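PDB 4NZK: AlgX/AlgJ SGNH hydrolase-like domain-containing protein from Eubacterium siraeum, which is of unknown function but belongs to the DHHW family of the SGNH hydrolase clan, consistent with a hydrolase-like alpha/beta fold. Local coordinates for residues A[102-107]-A[135-140]; A[181-186]-A[299-304]; A[265-270]-A[307-312]; A[284-289]-A[329-334]. One frame throughout, in Å; residues are numbered along the deposited sequence. Where two conformers were deposited one is given.

Contact 1. Residues A[102-107]-A[135-140]; sequences VFNMVV and NKLVNV. With EDO (1,2-ethanediol), chain D.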
# COMPACT_ATOMS: atom_id res chain seq x y z
N VAL A 102 -12.63 -0.92 12.05
CA VAL A 102 -12.10 -1.44 10.79
C VAL A 102 -12.20 -0.31 9.77
O VAL A 102 -13.26 0.34 9.65
CB VAL A 102 -12.90 -2.64 10.31
CG1 VAL A 102 -12.36 -3.20 9.00
CG2 VAL A 102 -12.91 -3.73 11.42
N PHE A 103 -11.07 -0.05 9.11
CA PHE A 103 -10.92 1.05 8.17
C PHE A 103 -10.59 0.47 6.80
O PHE A 103 -9.94 -0.58 6.68
CB PHE A 103 -9.76 1.95 8.57
CG PHE A 103 -9.88 2.63 9.92
CD1 PHE A 103 -9.63 1.95 11.11
CD2 PHE A 103 -10.21 3.97 9.98
CE1 PHE A 103 -9.69 2.62 12.33
CE2 PHE A 103 -10.28 4.64 11.19
CZ PHE A 103 -10.04 3.96 12.37
N ASN A 104 -11.02 1.18 5.76
CA ASN A 104 -10.75 0.80 4.39
C ASN A 104 -10.09 1.99 3.67
O ASN A 104 -10.60 3.11 3.73
CB ASN A 104 -12.09 0.55 3.69
CG ASN A 104 -11.93 0.32 2.21
OD1 ASN A 104 -11.24 -0.60 1.81
ND2 ASN A 104 -12.56 1.17 1.40
N MSE A 105 -8.98 1.73 3.00
CA MSE A 105 -8.30 2.76 2.19
C MSE A 105 -7.80 2.15 0.91
O MSE A 105 -6.72 1.55 0.87
CB MSE A 105 -7.22 3.48 3.01
CG MSE A 105 -6.71 4.71 2.21
SE MSE A 105 -5.51 5.84 3.26
CE MSE A 105 -4.19 4.52 3.66
N VAL A 106 -8.62 2.27 -0.13
CA VAL A 106 -8.28 1.80 -1.45
C VAL A 106 -7.74 2.98 -2.23
O VAL A 106 -8.37 4.04 -2.29
CB VAL A 106 -9.50 1.15 -2.18
CG1 VAL A 106 -9.10 0.73 -3.59
CG2 VAL A 106 -9.99 -0.06 -1.38
N VAL A 107 -6.57 2.78 -2.82
CA VAL A 107 -5.88 3.91 -3.48
C VAL A 107 -5.65 3.60 -4.96
O VAL A 107 -5.51 2.46 -5.35
CB VAL A 107 -4.55 4.24 -2.80
CG1 VAL A 107 -4.79 4.79 -1.39
CG2 VAL A 107 -3.59 3.05 -2.75
N ASN A 135 -19.52 2.74 -0.93
CA ASN A 135 -20.96 2.74 -0.84
C ASN A 135 -21.50 1.40 -0.36
O ASN A 135 -22.64 1.34 0.09
CB ASN A 135 -21.57 3.07 -2.20
CG ASN A 135 -21.33 4.52 -2.61
OD1 ASN A 135 -21.19 5.40 -1.77
ND2 ASN A 135 -21.30 4.75 -3.91
N LYS A 136 -20.71 0.34 -0.48
CA LYS A 136 -21.16 -1.00 -0.11
C LYS A 136 -20.69 -1.42 1.27
O LYS A 136 -21.08 -2.51 1.78
CB LYS A 136 -20.64 -2.00 -1.17
CG LYS A 136 -21.33 -1.84 -2.51
CD LYS A 136 -20.62 -2.54 -3.65
CE LYS A 136 -21.36 -2.41 -4.98
NZ LYS A 136 -21.56 -0.97 -5.41
N LEU A 137 -19.88 -0.59 1.93
CA LEU A 137 -19.37 -0.91 3.27
C LEU A 137 -20.42 -0.74 4.32
O LEU A 137 -21.25 0.17 4.24
CB LEU A 137 -18.20 -0.02 3.63
CG LEU A 137 -16.95 -0.21 2.79
CD1 LEU A 137 -15.95 0.88 3.16
CD2 LEU A 137 -16.37 -1.62 2.89
N VAL A 138 -20.37 -1.62 5.33
CA VAL A 138 -21.26 -1.58 6.49
C VAL A 138 -20.39 -1.60 7.75
O VAL A 138 -19.68 -2.57 8.02
CB VAL A 138 -22.22 -2.78 6.51
CG1 VAL A 138 -23.06 -2.77 7.79
CG2 VAL A 138 -23.10 -2.76 5.29
N ASN A 139 -20.45 -0.50 8.51
CA ASN A 139 -19.70 -0.32 9.74
C ASN A 139 -18.18 -0.45 9.58
O ASN A 139 -17.46 -0.85 10.48
CB ASN A 139 -20.20 -1.26 10.83
CG ASN A 139 -21.62 -1.02 11.18
OD1 ASN A 139 -22.07 0.13 11.19
ND2 ASN A 139 -22.38 -2.11 11.44
N VAL A 140 -17.72 -0.07 8.40
CA VAL A 140 -16.30 0.03 8.09
C VAL A 140 -16.05 1.49 7.74
O VAL A 140 -16.78 2.06 6.92
CB VAL A 140 -15.88 -0.91 6.93
CG1 VAL A 140 -14.43 -0.71 6.52
CG2 VAL A 140 -16.10 -2.34 7.35
C1 EDO D . -25.52 -0.53 -6.94
O1 EDO D . -25.61 0.53 -5.94
C2 EDO D . -24.40 -0.25 -7.96
O2 EDO D . -23.20 -1.02 -7.67
O HOH W 1 -15.48 -0.25 12.36

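Contact 2. Residues A[181-186]-A[299-304]; sequences AQVPVK and IDSFEE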
# COMPACT_ATOMS: atom_id res chain seq x y z
N ALA A 181 -8.15 8.12 12.34
CA ALA A 181 -7.93 7.26 13.51
C ALA A 181 -7.60 8.06 14.80
O ALA A 181 -7.45 7.47 15.86
CB ALA A 181 -6.85 6.25 13.22
N GLN A 182 -7.50 9.37 14.68
CA GLN A 182 -7.20 10.27 15.80
C GLN A 182 -5.79 10.11 16.42
O GLN A 182 -5.57 10.45 17.61
CB GLN A 182 -8.30 10.21 16.88
CG GLN A 182 -9.68 10.48 16.37
CD GLN A 182 -9.83 11.82 15.69
OE1 GLN A 182 -9.36 12.83 16.16
NE2 GLN A 182 -10.51 11.82 14.58
N VAL A 183 -4.84 9.68 15.62
CA VAL A 183 -3.43 9.59 16.00
C VAL A 183 -2.59 10.16 14.85
O VAL A 183 -1.84 9.44 14.17
CB VAL A 183 -3.00 8.16 16.36
CG1 VAL A 183 -3.48 7.79 17.75
CG2 VAL A 183 -3.49 7.14 15.34
N PRO A 184 -2.69 11.47 14.64
CA PRO A 184 -2.06 12.06 13.44
C PRO A 184 -0.56 11.87 13.33
O PRO A 184 0.13 11.81 14.34
CB PRO A 184 -2.41 13.55 13.54
CG PRO A 184 -3.02 13.74 14.86
CD PRO A 184 -3.49 12.44 15.38
N VAL A 185 -0.09 11.78 12.08
CA VAL A 185 1.32 11.64 11.78
C VAL A 185 2.09 12.92 12.16
O VAL A 185 1.52 14.02 12.32
CB VAL A 185 1.58 11.32 10.29
CG1 VAL A 185 0.87 10.04 9.88
CG2 VAL A 185 1.16 12.48 9.39
N LYS A 186 3.38 12.72 12.36
CA LYS A 186 4.30 13.83 12.48
C LYS A 186 4.67 14.34 11.10
O LYS A 186 4.44 13.68 10.07
CB LYS A 186 5.55 13.39 13.22
CG LYS A 186 5.32 12.94 14.65
CD LYS A 186 6.64 12.68 15.36
CE LYS A 186 6.50 12.16 16.76
NZ LYS A 186 5.78 13.12 17.63
N ILE A 299 4.52 4.12 12.67
CA ILE A 299 5.35 3.83 13.85
C ILE A 299 5.21 4.88 14.94
O ILE A 299 5.16 4.55 16.12
CB ILE A 299 6.81 3.60 13.41
CG1 ILE A 299 6.89 2.20 12.74
CG2 ILE A 299 7.75 3.70 14.61
CD1 ILE A 299 8.18 1.86 12.06
N ASP A 300 5.10 6.14 14.54
CA ASP A 300 4.99 7.21 15.51
C ASP A 300 3.60 7.20 16.20
O ASP A 300 3.44 7.85 17.22
CB ASP A 300 5.17 8.60 14.86
CG ASP A 300 6.59 8.87 14.27
OD1 ASP A 300 7.63 8.37 14.79
OD2 ASP A 300 6.65 9.62 13.26
N SER A 301 2.60 6.56 15.60
CA SER A 301 1.19 6.73 15.99
C SER A 301 0.53 5.57 16.75
O SER A 301 -0.55 5.76 17.30
CB SER A 301 0.34 7.04 14.76
OG SER A 301 0.62 8.32 14.22
N PHE A 302 1.16 4.40 16.73
CA PHE A 302 0.61 3.19 17.31
C PHE A 302 1.61 2.51 18.21
O PHE A 302 2.80 2.53 17.93
CB PHE A 302 0.17 2.22 16.18
CG PHE A 302 -1.01 2.73 15.40
CD1 PHE A 302 -2.29 2.43 15.83
CD2 PHE A 302 -0.86 3.53 14.28
CE1 PHE A 302 -3.41 2.93 15.17
CE2 PHE A 302 -1.96 4.03 13.61
CZ PHE A 302 -3.25 3.72 14.05
N GLU A 303 1.11 1.84 19.25
CA GLU A 303 1.92 1.08 20.18
C GLU A 303 2.40 -0.24 19.55
O GLU A 303 3.55 -0.65 19.75
CB GLU A 303 1.12 0.79 21.47
CG GLU A 303 1.94 0.04 22.51
CD GLU A 303 1.29 -0.14 23.88
OE1 GLU A 303 0.47 0.72 24.32
OE2 GLU A 303 1.65 -1.14 24.56
N GLU A 304 1.50 -0.90 18.81
CA GLU A 304 1.86 -2.12 18.08
C GLU A 304 1.26 -2.06 16.71
O GLU A 304 0.16 -1.51 16.52
CB GLU A 304 1.37 -3.42 18.78
CG GLU A 304 1.92 -3.65 20.17
CD GLU A 304 1.49 -4.95 20.82
OE1 GLU A 304 0.69 -5.76 20.26
OE2 GLU A 304 1.96 -5.16 21.94
O HOH W 2 4.49 10.17 11.88

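Contact 3. Residues A[265-270]-A[307-312]; sequences GGDQKI and VCDIRY. With EDO (1,2-ethanediol), chain B; EDO (1,2-ethanediol), chain C.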
# COMPACT_ATOMS: atom_id res chain seq x y z
N GLY A 265 11.48 -6.31 3.31
CA GLY A 265 12.09 -7.32 2.45
C GLY A 265 11.23 -8.11 1.50
O GLY A 265 11.73 -8.85 0.67
N GLY A 266 9.93 -7.90 1.54
CA GLY A 266 9.03 -8.76 0.77
C GLY A 266 7.72 -8.94 1.49
O GLY A 266 7.50 -8.32 2.57
N ASP A 267 6.86 -9.80 0.92
CA ASP A 267 5.49 -9.92 1.41
C ASP A 267 5.10 -11.19 2.13
O ASP A 267 4.08 -11.18 2.83
CB ASP A 267 4.51 -9.73 0.24
CG ASP A 267 4.66 -8.39 -0.46
OD1 ASP A 267 4.77 -7.35 0.21
OD2 ASP A 267 4.62 -8.38 -1.72
N GLN A 268 5.83 -12.30 1.91
CA GLN A 268 5.39 -13.60 2.44
C GLN A 268 5.86 -13.83 3.88
O GLN A 268 6.71 -14.66 4.17
CB GLN A 268 5.84 -14.75 1.53
CG GLN A 268 5.47 -14.55 0.09
CD GLN A 268 5.67 -15.80 -0.76
OE1 GLN A 268 5.66 -16.92 -0.26
NE2 GLN A 268 5.85 -15.59 -2.06
N LYS A 269 5.26 -13.06 4.78
CA LYS A 269 5.61 -13.05 6.18
C LYS A 269 4.56 -12.24 6.92
O LYS A 269 3.70 -11.63 6.30
CB LYS A 269 6.98 -12.39 6.35
CG LYS A 269 7.01 -10.95 5.89
CD LYS A 269 8.40 -10.41 5.68
CE LYS A 269 9.02 -10.92 4.40
NZ LYS A 269 10.41 -10.46 4.22
N ILE A 270 4.66 -12.27 8.24
CA ILE A 270 3.92 -11.38 9.11
C ILE A 270 4.95 -10.67 9.95
O ILE A 270 5.91 -11.29 10.44
CB ILE A 270 2.95 -12.11 10.04
CG1 ILE A 270 1.86 -12.79 9.22
CG2 ILE A 270 2.35 -11.15 11.08
CD1 ILE A 270 0.96 -13.71 10.01
N VAL A 307 1.65 -6.40 10.47
CA VAL A 307 1.63 -6.20 9.03
C VAL A 307 1.43 -7.56 8.37
O VAL A 307 2.28 -8.45 8.47
CB VAL A 307 2.91 -5.56 8.49
CG1 VAL A 307 2.70 -5.16 7.03
CG2 VAL A 307 3.32 -4.36 9.31
N CYS A 308 0.29 -7.69 7.70
CA CYS A 308 -0.13 -8.92 7.06
C CYS A 308 -0.54 -8.68 5.62
O CYS A 308 -1.13 -7.67 5.30
CB CYS A 308 -1.35 -9.45 7.79
SG CYS A 308 -1.16 -9.67 9.58
N ASP A 309 -0.24 -9.64 4.76
CA ASP A 309 -0.58 -9.56 3.35
C ASP A 309 -1.77 -10.48 3.07
O ASP A 309 -1.74 -11.65 3.43
CB ASP A 309 0.60 -9.99 2.48
CG ASP A 309 0.43 -9.52 1.04
OD1 ASP A 309 -0.45 -10.09 0.33
OD2 ASP A 309 1.19 -8.59 0.64
N ILE A 310 -2.78 -9.96 2.39
CA ILE A 310 -3.98 -10.74 2.09
C ILE A 310 -3.72 -11.97 1.22
O ILE A 310 -4.54 -12.87 1.18
CB ILE A 310 -5.05 -9.87 1.42
CG1 ILE A 310 -4.57 -9.36 0.05
CG2 ILE A 310 -5.43 -8.69 2.33
CD1 ILE A 310 -5.53 -8.44 -0.64
N ARG A 311 -2.59 -12.00 0.52
CA ARG A 311 -2.20 -13.14 -0.32
C ARG A 311 -1.50 -14.28 0.45
O ARG A 311 -1.49 -15.41 -0.01
CB ARG A 311 -1.29 -12.66 -1.45
CG ARG A 311 -1.96 -11.65 -2.36
CD ARG A 311 -0.94 -10.89 -3.18
NE ARG A 311 -0.17 -9.93 -2.38
CZ ARG A 311 0.92 -9.30 -2.84
NH1 ARG A 311 1.34 -9.54 -4.09
NH2 ARG A 311 1.59 -8.46 -2.06
N TYR A 312 -0.93 -13.96 1.62
CA TYR A 312 -0.01 -14.85 2.36
C TYR A 312 -0.34 -14.81 3.85
O TYR A 312 0.32 -14.17 4.68
CB TYR A 312 1.44 -14.40 2.17
CG TYR A 312 1.81 -14.13 0.74
CD1 TYR A 312 1.87 -15.13 -0.17
CD2 TYR A 312 2.06 -12.84 0.32
CE1 TYR A 312 2.21 -14.86 -1.47
CE2 TYR A 312 2.39 -12.54 -0.99
CZ TYR A 312 2.46 -13.57 -1.89
OH TYR A 312 2.78 -13.32 -3.22
C1 EDO B . 5.31 -7.73 5.14
O1 EDO B . 5.20 -6.95 3.96
C2 EDO B . 4.01 -8.47 5.50
O2 EDO B . 3.39 -8.99 4.33
C1 EDO C . 13.83 -9.34 5.83
O1 EDO C . 13.75 -9.79 4.47
C2 EDO C . 13.37 -10.42 6.80
O2 EDO C . 12.29 -11.21 6.28
O HOH W 3 4.37 -10.85 -3.38
O HOH W 4 0.89 -11.89 6.00

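Contact 4. Residues A[284-289]-A[329-334]; sequences CIFKDS and VLFTMC. With EDO (1,2-ethanediol), chain B.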
# COMPACT_ATOMS: atom_id res chain seq x y z
N CYS A 284 -3.67 -3.67 13.10
CA CYS A 284 -3.34 -4.74 12.17
C CYS A 284 -3.66 -4.22 10.77
O CYS A 284 -4.73 -3.66 10.53
CB CYS A 284 -4.20 -5.96 12.46
SG CYS A 284 -3.74 -7.41 11.51
N ILE A 285 -2.70 -4.37 9.86
CA ILE A 285 -2.84 -3.96 8.48
C ILE A 285 -2.95 -5.20 7.61
O ILE A 285 -2.13 -6.12 7.72
CB ILE A 285 -1.65 -3.15 7.98
CG1 ILE A 285 -1.38 -1.96 8.89
CG2 ILE A 285 -1.87 -2.68 6.55
CD1 ILE A 285 0.03 -1.47 8.77
N PHE A 286 -3.98 -5.25 6.81
CA PHE A 286 -4.16 -6.27 5.81
C PHE A 286 -4.04 -5.58 4.48
O PHE A 286 -4.84 -4.72 4.13
CB PHE A 286 -5.51 -6.94 5.94
CG PHE A 286 -5.62 -7.81 7.16
CD1 PHE A 286 -4.85 -8.95 7.29
CD2 PHE A 286 -6.53 -7.49 8.16
CE1 PHE A 286 -4.96 -9.74 8.42
CE2 PHE A 286 -6.62 -8.27 9.30
CZ PHE A 286 -5.83 -9.39 9.40
N LYS A 287 -3.01 -5.93 3.74
CA LYS A 287 -2.63 -5.15 2.58
C LYS A 287 -2.23 -5.96 1.36
O LYS A 287 -2.07 -7.18 1.43
CB LYS A 287 -1.47 -4.20 2.99
CG LYS A 287 -0.27 -4.84 3.72
CD LYS A 287 0.62 -5.62 2.80
CE LYS A 287 1.83 -6.20 3.49
NZ LYS A 287 2.70 -6.85 2.46
N ASP A 288 -2.13 -5.26 0.24
CA ASP A 288 -1.37 -5.71 -0.91
C ASP A 288 -0.05 -4.92 -0.88
O ASP A 288 0.24 -4.19 0.09
CB ASP A 288 -2.14 -5.52 -2.22
CG ASP A 288 -2.17 -4.06 -2.70
OD1 ASP A 288 -1.67 -3.14 -1.98
OD2 ASP A 288 -2.70 -3.80 -3.84
N SER A 289 0.78 -5.02 -1.91
CA SER A 289 2.09 -4.42 -1.80
C SER A 289 2.12 -2.89 -1.68
O SER A 289 3.11 -2.34 -1.18
CB SER A 289 3.02 -4.90 -2.91
OG SER A 289 2.53 -4.54 -4.18
N VAL A 329 -8.09 -2.05 12.64
CA VAL A 329 -7.69 -2.85 11.47
C VAL A 329 -7.79 -1.95 10.25
O VAL A 329 -8.82 -1.31 10.04
CB VAL A 329 -8.60 -4.09 11.29
CG1 VAL A 329 -8.18 -4.87 10.04
CG2 VAL A 329 -8.51 -4.98 12.52
N LEU A 330 -6.74 -1.94 9.43
CA LEU A 330 -6.74 -1.22 8.18
C LEU A 330 -6.58 -2.20 7.02
O LEU A 330 -5.61 -2.92 6.96
CB LEU A 330 -5.60 -0.21 8.17
CG LEU A 330 -5.39 0.52 6.85
CD1 LEU A 330 -6.58 1.38 6.48
CD2 LEU A 330 -4.13 1.37 6.94
N PHE A 331 -7.54 -2.16 6.10
CA PHE A 331 -7.43 -2.82 4.81
C PHE A 331 -7.01 -1.73 3.81
O PHE A 331 -7.71 -0.69 3.67
CB PHE A 331 -8.78 -3.36 4.36
CG PHE A 331 -9.18 -4.60 5.09
CD1 PHE A 331 -9.86 -4.52 6.29
CD2 PHE A 331 -8.83 -5.84 4.61
CE1 PHE A 331 -10.24 -5.68 6.97
CE2 PHE A 331 -9.19 -7.00 5.29
CZ PHE A 331 -9.88 -6.90 6.47
N THR A 332 -5.87 -1.96 3.17
CA THR A 332 -5.38 -0.98 2.23
C THR A 332 -4.69 -1.67 1.07
O THR A 332 -3.92 -2.59 1.25
CB THR A 332 -4.48 0.05 2.95
OG1 THR A 332 -4.12 1.10 2.02
CG2 THR A 332 -3.24 -0.55 3.54
N MSE A 333 -5.02 -1.19 -0.12
CA MSE A 333 -4.52 -1.78 -1.35
C MSE A 333 -4.85 -0.90 -2.51
O MSE A 333 -5.64 0.04 -2.38
CB MSE A 333 -5.13 -3.16 -1.56
CG MSE A 333 -6.66 -3.25 -1.49
SE MSE A 333 -7.00 -5.21 -1.55
CE MSE A 333 -6.86 -5.11 0.41
N CYS A 334 -4.26 -1.19 -3.66
CA CYS A 334 -4.61 -0.42 -4.85
C CYS A 334 -5.92 -0.95 -5.45
O CYS A 334 -6.39 -2.03 -5.15
CB CYS A 334 -3.48 -0.45 -5.88
SG CYS A 334 -3.37 -2.03 -6.76
C1 EDO B . 5.31 -7.73 5.14
O1 EDO B . 5.20 -6.95 3.96
C2 EDO B . 4.01 -8.47 5.50
O2 EDO B . 3.39 -8.99 4.33

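Contact 1. Residues A[102-107]-A[135-140]
V140 packs against V102 and N104, where the chain swings back beside strand 101-107. The CA atoms of V102 and V140 lie 5.2 Å apart. No direct hydrogen bond joins the two segments. The CA-H of V140 instead points at V102 O, with 3.4 Å between V140 CA and that oxygen. A water completes the junction: it takes the N-H of V102 and donates to N139 O.

V140 has CG1 anti to its own backbone N (chi1 175°). CG1 meets V102 CG1 at 4.1 Å, and the two side chains cross obliquely. V140 CG1 is nearer still to V102 O, at 3.5 Å.

N104 can be followed outward. Its CB lies 3.9 Å from V140 CG1 and equally near L137 CD1. Its CG is 4.2 Å from L137 CD1. The amide then splits: ND2 passes 3.8 Å from L137 CD1 and bonds to N142 OD1, while OD1 is held by Y85 OH. The L137 and N104 side chains cross at about a right angle. The one methyl CD1 thus touches CB, CG and ND2 of N104.

Just beyond V140, I141 forms backbone hydrogen bonds with V102 and N104. Strand 141-142 thereby starts as the outermost parallel strand of the central sheet. The contact closes the turn that leads from helix 126-136 into that strand.

The chemistry is mostly apolar across the gap. The polar amide of N104 is buried, yet both its ends have partners outside the two segments, which probably fixes its rotation while L137 CD1 and V140 CG1 pack against its CB.

Contact 2. Residues A[181-186]-A[299-304]
D300 OD2 lies against the methylenes of K186, 3.7 Å from K186 CD, and the two side chains cross at about a right angle. The ammonium stays clear, with 5.7 Å between K186 NZ and D300 OD2. A water joins the two segments here: it donates to D300 OD2 and accepts from K186 N. D300 OD1 is held by T227.

S301 follows and carries the polar link. Its OG, anti to the carbonyl carbon (chi1 -69°), donates to V183 O at 2.7 Å. The hydroxyl sits above the carbonyl plane, 38° out of it. An alanine here would probably leave V183 O without this donor and the two segments without their one direct hydrogen bond.

This loop leads into strand 304-309 of the central sheet. Segment 181-186 leaves helix 167-180 through a Schellman motif at Q182, so the contact ties a helix exit to a strand entry. V183 also leans on the backbone of S301, with V183 CB 3.6 Å from S301 O.

F302 comes last. Its CZ approaches V183 CG2 at 3.7 Å, obliquely to the ring, and A181 CB lies a little farther off at the same tip. F302 also touches F177 of helix 167-180.

Contact 3. Residues A[265-270]-A[307-312]
I270 runs beside C308, its CA-H directed at V307 O with 3.4 Å between I270 CA and that oxygen, while the other segment goes on into a type I beta turn from D309 to Y312. Here antiparallel strands 270-275 and 304-309 of the central mixed sheet meet, and V307 bonds to V271.

D309 shapes the turn. Its OD1 accepts R311 N on the anti lone pair, an Asx turn. R311 NE reaches the same OD1 at 2.7 Å on the syn side, somewhat out of the carboxylate plane. D309 OD2 takes R311 NH2, so the guanidinium grips the carboxylate side-on with two nitrogens. D267 joins this salt-bridge network through a weak bond, R311 NH2 to D267 OD2, 3.1 Å with an angle of 126°. D267 OD1 and D309 OD2 both have K287 NZ as a further partner, which would probably offset the like charges of the two carboxylates; D267 OD1 also bonds to N292.

The Y312 ring lies between two side chains, Q268 and R311. Q268 CG, anti to its carbonyl carbon (chi1 -50°), sits 3.5 Å above the ring centre, a CH-pi contact. The Q268 amide runs on nearly flat against the ring, planes 11° apart. R311 CB covers the opposite face, 3.7 Å above the plane. A water spans Y312 OH and D267 OD2. An alanine in place of Y312 would probably leave Q268 and R311 CB without the ring they cover and that water without its hydroxyl partner.

A 1,2-ethanediol, probably from crystallisation, donates to G266 O and D267 O. Another water donates to K269 O and Y312 O and accepts from D309 N.

Contact 4. Residues A[284-289]-A[329-334]
F286 and F331 each hold CG anti to their own carbonyl carbon (chi1 -70° in F286), which starts both side chains off the same way, side by side. The rings lie 5.4 Å apart between centroids with planes 31° apart, neither a stack nor edge-to-face. F286 CD2 lies over one face of F331. V329 CG1 comes to the edge of the F286 ring, 3.6 Å from F286 CD2. On the other side of the sheet, the methyl CG2 of I285 meets T332 CG2 at 3.9 Å.

D288 has CG between its backbone N and carbonyl carbon (chi1 76°), which places CG beside strand 328-334. From there D288 OD2 accepts from C334 N at 3.0 Å, from above the carboxylate plane, and is shared with S337 OG. C334 stands at the N-cap position before helix 335-339, and its SG is covalently linked to an unidentified ligand.

The two backbones are neighbouring parallel strands, in register from C284-V329 to K287-T332, as in the sheet core of an alpha/beta fold. L330 N bonds to C284 O at 2.9 Å, F286 N to L330 O at 2.8 Å, and T332 N to F286 O. D288 N to T332 O, 3.4 Å, is a weak bond. The K287 side chain leads away. Besides its salt bridges to D267 and D309, NZ bonds to both oxygens of a 1,2-ethanediol and to N292 OD1.

The two strands lie at the middle of the sheet, between strands 304-309 and 101-107. Helices 83-96 and 317-323 cover the face carrying V329; F331 meets the first, and C284 and F286 the second.

Contact 4 joins contacts 1 and 3 through the central sheet. Its strand 328-334 pairs with strand 101-107 of contact 1 by probable hydrogen bonds, F103 N to V329 O 2.7 Å and M105 N to F331 O 2.8 Å. Its other strand adjoins contact 3, where K287 NZ meets D309 OD2 at 2.9 Å; both contacts touch one ethanediol. Contact 2 lies about 16 Å from contact 4 between centres and touches contact 1 through F103 CZ and A181 CB, 4.0 Å. Beside D288, S289 OG bonds to H164 NE2. This recalls the serine-histidine pair of SGNH hydrolases, but a catalytic role here is unproven. V107 O of contact 1 packs on C334 CB at 3.6 Å, next to the unknown ligand, probably from the crystallisation liquor.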